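Local coordinates for cellulose-binding protein (Saccharophagus degradans, PDB 2YHG) that is of unknown function but may hydrolyse glycosidic bonds, being the nucleoside hydrolase-like and C-terminal part of a larger polysaccharide-binding protein, at residues E44-V48 and V233-R237. Residues are numbered along the deposited sequence; the frame is centred on the assembly and turned at random.
Sequences EQSLV and VYPNR
Gln45 lies across the ring of Tyr234, a CH-pi contact in which its CG sits 3.7 Å from the ring centroid, 21° off the normal. With CG anti to the carbonyl carbon (chi1 -63°) and the chain extended beyond it, CB and CG lie over one face, toward its rim, and carry the amide on to the loop backbone. Gln45 NE2 donates to Pro235 O at 2.9 Å, a nearly straight bond (162°) with the acceptor oxygen near the plane of the Gln45 amide. Gln45 OE1 accepts from the backbone N of Glu242, whose carboxylate binds Tyr234 OH; an amide suits this buried place because it can donate and accept at once. Apolar packing continues along the helix: Val48 borders the ring edge, its CB 3.9 Å from Tyr234 CD2, while its CG2 meets Val233 CG2 at 4.0 Å. The apolar ring of Pro235 suits packing on Glu44, CD lying 3.7 Å from Glu44 CB. A bridging water donates to both Glu44 OE1 (2.7 Å) and Val233 O (2.8 Å). Calcium ligand Asp43 precedes Glu44 on helix 42-52, which follows the first strand of the nucleoside hydrolase-like alpha/beta domain's parallel sheet and here docks the loop after helix 228-232.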
loop_
_atom_site.group_PDB
_atom_site.type_symbol
_atom_site.label_atom_id
_atom_site.label_comp_id
_atom_site.label_asym_id
_atom_site.label_seq_id
_atom_site.Cartn_x
_atom_site.Cartn_y
_atom_site.Cartn_z
ATOM N N GLU A 44 -14.011 -4.510 6.127
ATOM C CA GLU A 44 -14.676 -3.255 6.420
ATOM C C GLU A 44 -13.744 -2.272 7.106
ATOM O O GLU A 44 -13.687 -1.081 6.755
ATOM C CB GLU A 44 -15.909 -3.522 7.257
ATOM C CG GLU A 44 -16.971 -4.348 6.573
ATOM C CD GLU A 44 -17.866 -5.010 7.593
ATOM O OE1 GLU A 44 -18.580 -4.287 8.317
ATOM O OE2 GLU A 44 -17.817 -6.247 7.716
ATOM N N GLN A 45 -13.037 -2.754 8.118
ATOM C CA GLN A 45 -12.056 -1.961 8.812
ATOM C C GLN A 45 -11.047 -1.358 7.836
ATOM O O GLN A 45 -10.717 -0.169 7.903
ATOM C CB GLN A 45 -11.301 -2.828 9.809
ATOM C CG GLN A 45 -12.127 -3.447 10.936
ATOM C CD GLN A 45 -11.284 -4.352 11.810
ATOM O OE1 GLN A 45 -10.306 -4.958 11.352
ATOM N NE2 GLN A 45 -11.612 -4.429 13.115
ATOM N N SER A 46 -10.496 -2.204 6.981
ATOM C CA SER A 46 -9.485 -1.778 6.037
ATOM C C SER A 46 -10.012 -0.707 5.100
ATOM O O SER A 46 -9.283 0.243 4.797
ATOM C CB SER A 46 -8.988 -2.988 5.238
ATOM O OG SER A 46 -8.248 -3.896 6.066
ATOM N N LEU A 47 -11.244 -0.863 4.605
ATOM C CA LEU A 47 -11.772 0.143 3.705
ATOM C C LEU A 47 -11.920 1.488 4.413
ATOM O O LEU A 47 -11.633 2.522 3.809
ATOM C CB LEU A 47 -13.065 -0.319 3.072
ATOM C CG LEU A 47 -13.643 0.674 2.050
ATOM C CD1 LEU A 47 -12.652 0.995 0.935
ATOM C CD2 LEU A 47 -14.970 0.146 1.489
ATOM N N VAL A 48 -12.348 1.492 5.675
ATOM C CA VAL A 48 -12.436 2.757 6.402
ATOM C C VAL A 48 -11.072 3.441 6.468
ATOM O O VAL A 48 -10.966 4.642 6.195
ATOM C CB VAL A 48 -13.038 2.531 7.801
ATOM C CG1 VAL A 48 -12.879 3.811 8.653
ATOM C CG2 VAL A 48 -14.522 2.126 7.692
ATOM N N VAL A 233 -18.986 2.733 11.206
ATOM C CA VAL A 233 -18.959 1.607 10.267
ATOM C C VAL A 233 -17.622 0.843 10.291
ATOM O O VAL A 233 -17.376 -0.005 9.427
ATOM C CB VAL A 233 -19.329 2.053 8.826
ATOM C CG1 VAL A 233 -20.744 2.599 8.769
ATOM C CG2 VAL A 233 -18.336 3.042 8.277
ATOM N N TYR A 234 -16.794 1.109 11.296
ATOM C CA TYR A 234 -15.555 0.352 11.538
ATOM C C TYR A 234 -15.884 -0.716 12.567
ATOM O O TYR A 234 -16.054 -0.400 13.742
ATOM C CB TYR A 234 -14.464 1.293 12.037
ATOM C CG TYR A 234 -13.106 0.640 12.151
ATOM C CD1 TYR A 234 -12.803 -0.202 13.186
ATOM C CD2 TYR A 234 -12.082 0.880 11.219
ATOM C CE1 TYR A 234 -11.587 -0.850 13.297
ATOM C CE2 TYR A 234 -10.836 0.238 11.318
ATOM C CZ TYR A 234 -10.600 -0.618 12.352
ATOM O OH TYR A 234 -9.439 -1.310 12.479
ATOM N N PRO A 235 -16.018 -1.980 12.174
ATOM C CA PRO A 235 -16.496 -2.984 13.130
ATOM C C PRO A 235 -15.370 -3.474 14.038
ATOM O O PRO A 235 -14.190 -3.304 13.709
ATOM C CB PRO A 235 -16.959 -4.113 12.229
ATOM C CG PRO A 235 -16.035 -4.010 11.023
ATOM C CD PRO A 235 -15.893 -2.537 10.815
ATOM N N ASN A 236 -15.740 -4.108 15.142
ATOM C CA ASN A 236 -14.773 -4.784 15.975
ATOM C C ASN A 236 -14.109 -5.929 15.214
ATOM O O ASN A 236 -14.678 -6.552 14.318
ATOM C CB ASN A 236 -15.466 -5.360 17.207
ATOM C CG ASN A 236 -15.815 -4.324 18.226
ATOM O OD1 ASN A 236 -15.351 -3.191 18.188
ATOM N ND2 ASN A 236 -16.589 -4.734 19.209
ATOM N N ARG A 237 -12.889 -6.215 15.647
ATOM C CA ARG A 237 -12.166 -7.410 15.270
ATOM C C ARG A 237 -12.916 -8.690 15.624
ATOM O O ARG A 237 -13.472 -8.816 16.701
ATOM C CB ARG A 237 -10.847 -7.394 16.045
ATOM C CG ARG A 237 -9.933 -8.546 15.777
ATOM C CD ARG A 237 -8.711 -8.456 16.639
ATOM N NE ARG A 237 -9.002 -8.459 18.072
ATOM C CZ ARG A 237 -9.386 -9.535 18.745
ATOM N NH1 ARG A 237 -9.288 -10.753 18.199
ATOM N NH2 ARG A 237 -9.770 -9.418 20.003
HETATM O O HOH W 1 -19.035 -1.653 7.916
#